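PDB 3OBE: sugar phosphate isomerase/epimerase, which is probably an isomerase or epimerase of sugar phosphates or related sugars, built on a xylose isomerase-like TIM barrel. Local coordinates for residues Leu243-Arg248 with Met257-Ile262; Arg248-Asp253 with Glu292-Tyr297. All coordinates share one frame; numbering follows the deposited sequence. Where two conformers were deposited one is given.

Contact 1: Leu243-Arg248 with Met257-Ile262; sequences LHIKDR and MNFPNI
With CG anti to the backbone N (chi1 -156°), Asp247 sends its carboxylate to the rim of the Phe259 ring, whose own CG stands anti to the carbonyl carbon (chi1 -73°). Asp247 OD2 lies 3.4 Å from Phe259 CE2, near the ring plane, with carboxylate and ring planes 61° apart. Lys246 O joins it at the same edge, 3.5 Å from Phe259 CZ. Ile245 slides past the ring in the opposite direction, CG2 3.8 Å from Phe259 CE1, with CD1 also near CE1. Two residues earlier on the strand, Leu243 CD1 meets Ile262 CG2 at 3.9 Å. Met257, a selenomethionine, lays its CG beside the carboxylate, 3.7 Å from Asp247 OD1. Asp247 OD1 accepts from Arg248 N at 2.7 Å and pairs with Ser254 OG, while OD2 takes Gly252 N, so the carboxylate bridges Arg248 to Gly252 and Ser254 across the loop that follows the strand. An alanine at Asp247 would probably leave Arg248 N, Gly252 N and Ser254 OG without this acceptor and open a gap beside Phe259 CE2. Strand 240-245 meets helix 259-269 through aliphatic side chains, while Lys246 and Asp247 set oxygens against the Phe259 rim, within a beta-alpha-beta unit of the barrel. Because ring C-H edges are weakly positive, both oxygens are likely to be mildly stabilised there, notably Lys246 O, which is buried with no hydrogen-bond partner in the model.

Contact 2: Arg248-Asp253 with Glu292-Tyr297; sequences RWIIGD and EKSAAY
Ile251 and Tyr297 cross their side chains at about a right angle, with Ile251 CG2 3.8 Å from Tyr297 CD2. The backbone that follows this isoleucine runs over one face of the tyrosine ring. Ile251 O stands 3.3 Å above the plane of the Tyr297 ring, displaced toward the rim and nearest CG. Further along the same face, Gly252 CA makes a CH-pi contact 3.9 Å from the Tyr297 ring centroid and 16° off the ring normal. With CG of Tyr297 anti to the backbone N (chi1 172°), the ring starts out from the helix on the side of the turn. Gly252 suits the place on two counts: its phi is positive, in a type II beta turn from Ile250 to Asp253, and a CB pointing toward the helix would run into Tyr297 CZ.

One helical turn earlier, Ser294 supplies the hydrogen bond of the contact. Ile251 N donates to Ser294 OG over 3.0 Å, nearly straight at 173°, and OG is also bonded to Gly290 O in the preceding turn of the helix. Ile251 CG1 lies close against the same hydroxyl, 3.4 Å from Ser294 OG. On the more exposed flank, Ile250 crosses the lysine chain obliquely, its CD1 3.8 Å from Lys293 CD; the ammonium end of Lys293 pairs with Glu289.

The turn belongs to the connection between strand 240-245 and helix 259-269, and it rests on helix 287-300, the last helix of the barrel chain. Phe259, at the start of helix 259-269, touches both Ile251 and Tyr297, so the turn and the two helices meet at these aromatic and aliphatic side chains.

In the fold
Contact 1 is the more deeply buried: six of its seven touching residues are buried, against three of seven in contact 2, whose centre lies farther from that of the chain (about 17 Å against 14 Å). Their first segments are consecutive, the end of strand 240-245 and the loop after it. Contact 1 joins that strand to the next helix of its own beta-alpha-beta unit, whereas contact 2 joins the loop to helix 287-300, distant in sequence. Carbon surfaces and oxygens at an aromatic edge make up the first; the second adds to its aliphatic contacts a hydrogen bond to a serine hydroxyl and an aromatic face covered by backbone. They also touch directly, Phe259 CB lying 3.6 Å from Tyr297 OH.

Contact 1: Leu243-Arg248 with Met257-Ile262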
loop_
_atom_site.group_PDB
_atom_site.type_symbol
_atom_site.label_atom_id
_atom_site.label_comp_id
_atom_site.label_asym_id
_atom_site.label_seq_id
_atom_site.Cartn_x
_atom_site.Cartn_y
_atom_site.Cartn_z
ATOM N N LEU A 243 1.917 4.548 4.605
ATOM C CA LEU A 243 3.195 4.282 3.997
ATOM C C LEU A 243 3.296 2.810 3.644
ATOM O O LEU A 243 2.718 1.946 4.341
ATOM C CB LEU A 243 4.358 4.579 4.936
ATOM C CG LEU A 243 4.434 5.991 5.558
ATOM C CD1 LEU A 243 5.607 6.145 6.575
ATOM C CD2 LEU A 243 4.468 7.061 4.451
ATOM N N HIS A 244 4.112 2.540 2.629
ATOM C CA HIS A 244 4.795 1.258 2.539
ATOM C C HIS A 244 6.190 1.423 3.107
ATOM O O HIS A 244 6.916 2.372 2.737
ATOM C CB HIS A 244 4.876 0.739 1.122
ATOM C CG HIS A 244 3.839 -0.289 0.831
ATOM N ND1 HIS A 244 4.042 -1.350 -0.022
ATOM C CD2 HIS A 244 2.561 -0.396 1.268
ATOM C CE1 HIS A 244 2.947 -2.082 -0.091
ATOM N NE2 HIS A 244 2.016 -1.518 0.663
ATOM N N ILE A 245 6.535 0.525 4.027
ATOM C CA ILE A 245 7.847 0.478 4.643
ATOM C C ILE A 245 8.594 -0.677 3.993
ATOM O O ILE A 245 8.218 -1.861 4.141
ATOM C CB ILE A 245 7.760 0.338 6.194
ATOM C CG1 ILE A 245 7.127 1.609 6.800
ATOM C CG2 ILE A 245 9.133 -0.000 6.826
ATOM C CD1 ILE A 245 8.022 2.901 6.630
ATOM N N LYS A 246 9.610 -0.299 3.220
ATOM C CA LYS A 246 10.379 -1.187 2.387
ATOM C C LYS A 246 11.839 -0.743 2.425
ATOM O O LYS A 246 12.139 0.440 2.633
ATOM C CB LYS A 246 9.846 -1.201 0.942
ATOM C CG LYS A 246 10.622 -2.240 0.072
ATOM C CD LYS A 246 10.113 -2.361 -1.293
ATOM C CE LYS A 246 10.901 -3.393 -2.060
ATOM N NZ LYS A 246 12.396 -3.246 -1.945
ATOM N N ASP A 247 12.739 -1.701 2.293
ATOM C CA ASP A 247 14.178 -1.447 2.290
ATOM C C ASP A 247 14.759 -2.377 1.228
ATOM O O ASP A 247 14.007 -2.951 0.447
ATOM C CB ASP A 247 14.716 -1.715 3.696
ATOM C CG ASP A 247 16.005 -0.988 4.015
ATOM O OD1 ASP A 247 16.803 -0.743 3.085
ATOM O OD2 ASP A 247 16.255 -0.724 5.254
ATOM N N ARG A 248 16.077 -2.569 1.187
ATOM C CA ARG A 248 16.652 -3.527 0.235
ATOM C C ARG A 248 16.040 -4.915 0.487
ATOM O O ARG A 248 15.590 -5.596 -0.426
ATOM C CB ARG A 248 18.134 -3.578 0.412
ATOM C CG ARG A 248 18.800 -2.223 0.166
ATOM C CD ARG A 248 18.600 -1.791 -1.308
ATOM N NE ARG A 248 19.577 -2.420 -2.179
ATOM C CZ ARG A 248 19.608 -2.263 -3.500
ATOM N NH1 ARG A 248 18.691 -1.531 -4.109
ATOM N NH2 ARG A 248 20.534 -2.860 -4.216
HETATM N N MSE A 257 17.930 4.285 3.685
HETATM C CA MSE A 257 16.696 4.709 4.348
HETATM C C MSE A 257 17.012 5.248 5.750
HETATM O O MSE A 257 17.777 4.642 6.501
HETATM C CB MSE A 257 15.681 3.538 4.429
HETATM C CG MSE A 257 15.518 2.716 3.159
HETATM SE SE MSE A 257 14.965 3.863 1.733
HETATM C CE MSE A 257 13.365 4.697 2.481
ATOM N N ASN A 258 16.395 6.382 6.066
ATOM C CA ASN A 258 16.456 6.967 7.400
ATOM C C ASN A 258 15.079 6.798 8.046
ATOM O O ASN A 258 14.232 7.693 8.004
ATOM C CB ASN A 258 16.855 8.433 7.307
ATOM C CG ASN A 258 17.265 8.986 8.684
ATOM O OD1 ASN A 258 16.662 8.608 9.689
ATOM N ND2 ASN A 258 18.210 9.886 8.712
ATOM N N PHE A 259 14.842 5.618 8.592
ATOM C CA PHE A 259 13.560 5.302 9.203
ATOM C C PHE A 259 13.279 6.185 10.413
ATOM O O PHE A 259 12.139 6.579 10.600
ATOM C CB PHE A 259 13.431 3.800 9.471
ATOM C CG PHE A 259 13.232 3.013 8.206
ATOM C CD1 PHE A 259 12.104 3.253 7.429
ATOM C CD2 PHE A 259 14.173 2.117 7.756
ATOM C CE1 PHE A 259 11.890 2.606 6.233
ATOM C CE2 PHE A 259 13.946 1.455 6.529
ATOM C CZ PHE A 259 12.804 1.691 5.823
ATOM N N PRO A 260 14.310 6.569 11.196
ATOM C CA PRO A 260 13.977 7.483 12.307
ATOM C C PRO A 260 13.327 8.761 11.804
ATOM O O PRO A 260 12.326 9.196 12.337
ATOM C CB PRO A 260 15.324 7.719 12.960
ATOM C CG PRO A 260 16.026 6.424 12.806
ATOM C CD PRO A 260 15.664 6.002 11.380
ATOM N N ASN A 261 13.841 9.329 10.710
ATOM C CA ASN A 261 13.219 10.539 10.158
ATOM C C ASN A 261 11.904 10.330 9.457
ATOM O O ASN A 261 11.041 11.194 9.531
ATOM C CB ASN A 261 14.164 11.265 9.226
ATOM C CG ASN A 261 15.275 11.981 9.959
ATOM O OD1 ASN A 261 15.263 12.207 11.195
ATOM N ND2 ASN A 261 16.282 12.368 9.191
ATOM N N ILE A 262 11.766 9.212 8.737
ATOM C CA ILE A 262 10.518 8.862 8.065
ATOM C C ILE A 262 9.387 8.702 9.070
ATOM O O ILE A 262 8.308 9.301 8.903
ATOM C CB ILE A 262 10.696 7.614 7.191
ATOM C CG1 ILE A 262 11.559 7.965 5.971
ATOM C CG2 ILE A 262 9.357 6.992 6.787
ATOM C CD1 ILE A 262 12.121 6.770 5.239
#

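Contact 2: Arg248-Asp253 with Glu292-Tyr297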
loop_
_atom_site.group_PDB
_atom_site.type_symbol
_atom_site.label_atom_id
_atom_site.label_comp_id
_atom_site.label_asym_id
_atom_site.label_seq_id
_atom_site.Cartn_x
_atom_site.Cartn_y
_atom_site.Cartn_z
ATOM N N ARG A 248 16.077 -2.569 1.187
ATOM C CA ARG A 248 16.652 -3.527 0.235
ATOM C C ARG A 248 16.040 -4.915 0.487
ATOM O O ARG A 248 15.590 -5.596 -0.426
ATOM C CB ARG A 248 18.134 -3.578 0.412
ATOM C CG ARG A 248 18.800 -2.223 0.166
ATOM C CD ARG A 248 18.600 -1.791 -1.308
ATOM N NE ARG A 248 19.577 -2.420 -2.179
ATOM C CZ ARG A 248 19.608 -2.263 -3.500
ATOM N NH1 ARG A 248 18.691 -1.531 -4.109
ATOM N NH2 ARG A 248 20.534 -2.860 -4.216
ATOM N N TRP A 249 16.022 -5.290 1.750
ATOM C CA TRP A 249 15.355 -6.549 2.166
ATOM C C TRP A 249 14.829 -6.330 3.584
ATOM O O TRP A 249 13.772 -5.713 3.786
ATOM C CB TRP A 249 16.276 -7.750 1.970
ATOM C CG TRP A 249 15.458 -9.043 1.918
ATOM C CD1 TRP A 249 14.474 -9.348 1.006
ATOM C CD2 TRP A 249 15.565 -10.176 2.788
ATOM N NE1 TRP A 249 13.942 -10.589 1.275
ATOM C CE2 TRP A 249 14.593 -11.121 2.360
ATOM C CE3 TRP A 249 16.384 -10.502 3.890
ATOM C CZ2 TRP A 249 14.417 -12.342 3.006
ATOM C CZ3 TRP A 249 16.223 -11.714 4.502
ATOM C CH2 TRP A 249 15.229 -12.618 4.071
ATOM N N ILE A 250 15.572 -6.751 4.584
ATOM C CA ILE A 250 15.120 -6.560 5.964
ATOM C C ILE A 250 15.057 -5.079 6.303
ATOM O O ILE A 250 15.986 -4.322 6.034
ATOM C CB ILE A 250 15.996 -7.262 6.966
ATOM C CG1 ILE A 250 15.795 -8.766 6.901
ATOM C CG2 ILE A 250 15.671 -6.834 8.444
ATOM C CD1 ILE A 250 16.992 -9.560 7.501
ATOM N N ILE A 251 13.927 -4.659 6.860
ATOM C CA ILE A 251 13.760 -3.261 7.216
ATOM C C ILE A 251 14.824 -2.816 8.209
ATOM O O ILE A 251 15.026 -3.436 9.285
ATOM C CB ILE A 251 12.351 -2.965 7.768
ATOM C CG1 ILE A 251 11.266 -3.433 6.802
ATOM C CG2 ILE A 251 12.203 -1.499 8.185
ATOM C CD1 ILE A 251 11.283 -2.807 5.369
ATOM N N GLY A 252 15.539 -1.747 7.821
ATOM C CA GLY A 252 16.585 -1.155 8.646
ATOM C C GLY A 252 17.965 -1.803 8.594
ATOM O O GLY A 252 18.847 -1.479 9.422
ATOM N N ASP A 253 18.180 -2.696 7.624
ATOM C CA ASP A 253 19.403 -3.504 7.517
ATOM C C ASP A 253 20.407 -2.968 6.458
ATOM O O ASP A 253 21.523 -3.471 6.367
ATOM C CB ASP A 253 18.994 -4.968 7.235
ATOM C CG ASP A 253 20.116 -5.981 7.451
ATOM O OD1 ASP A 253 20.922 -5.797 8.382
ATOM O OD2 ASP A 253 20.155 -7.018 6.741
ATOM N N GLU A 292 10.032 -11.524 9.589
ATOM C CA GLU A 292 10.194 -11.614 11.048
ATOM C C GLU A 292 11.267 -10.654 11.577
ATOM O O GLU A 292 11.038 -9.977 12.579
ATOM C CB GLU A 292 10.518 -13.044 11.416
ATOM C CG GLU A 292 9.303 -13.925 11.300
ATOM C CD GLU A 292 9.562 -15.361 11.643
ATOM O OE1 GLU A 292 10.665 -15.891 11.316
ATOM O OE2 GLU A 292 8.655 -15.971 12.257
ATOM N N LYS A 293 12.397 -10.595 10.900
ATOM C CA LYS A 293 13.495 -9.715 11.272
ATOM C C LYS A 293 13.127 -8.240 11.090
ATOM O O LYS A 293 13.537 -7.394 11.895
ATOM C CB LYS A 293 14.776 -10.066 10.525
ATOM C CG LYS A 293 15.406 -11.336 11.164
ATOM C CD LYS A 293 16.688 -11.743 10.573
ATOM C CE LYS A 293 17.317 -12.766 11.537
ATOM N NZ LYS A 293 18.036 -13.787 10.874
ATOM N N SER A 294 12.314 -7.939 10.089
ATOM C CA SER A 294 11.761 -6.588 9.867
ATOM C C SER A 294 10.888 -6.200 11.032
ATOM O O SER A 294 11.023 -5.090 11.614
ATOM C CB SER A 294 11.011 -6.497 8.539
ATOM O OG SER A 294 11.894 -6.756 7.455
ATOM N N ALA A 295 10.039 -7.134 11.437
ATOM C CA ALA A 295 9.154 -6.912 12.585
ATOM C C ALA A 295 9.998 -6.649 13.817
ATOM O O ALA A 295 9.662 -5.745 14.578
ATOM C CB ALA A 295 8.185 -8.112 12.817
ATOM N N ALA A 296 11.071 -7.429 14.020
ATOM C CA ALA A 296 11.912 -7.288 15.216
ATOM C C ALA A 296 12.530 -5.862 15.291
ATOM O O ALA A 296 12.585 -5.242 16.382
ATOM C CB ALA A 296 13.009 -8.416 15.276
ATOM N N TYR A 297 12.923 -5.325 14.155
ATOM C CA TYR A 297 13.478 -3.964 14.091
ATOM C C TYR A 297 12.438 -2.927 14.478
ATOM O O TYR A 297 12.695 -2.014 15.278
ATOM C CB TYR A 297 13.968 -3.695 12.673
ATOM C CG TYR A 297 14.410 -2.269 12.389
ATOM C CD1 TYR A 297 15.655 -1.798 12.780
ATOM C CD2 TYR A 297 13.555 -1.409 11.705
ATOM C CE1 TYR A 297 16.031 -0.519 12.491
ATOM C CE2 TYR A 297 13.945 -0.150 11.388
ATOM C CZ TYR A 297 15.166 0.297 11.785
ATOM O OH TYR A 297 15.536 1.594 11.449
#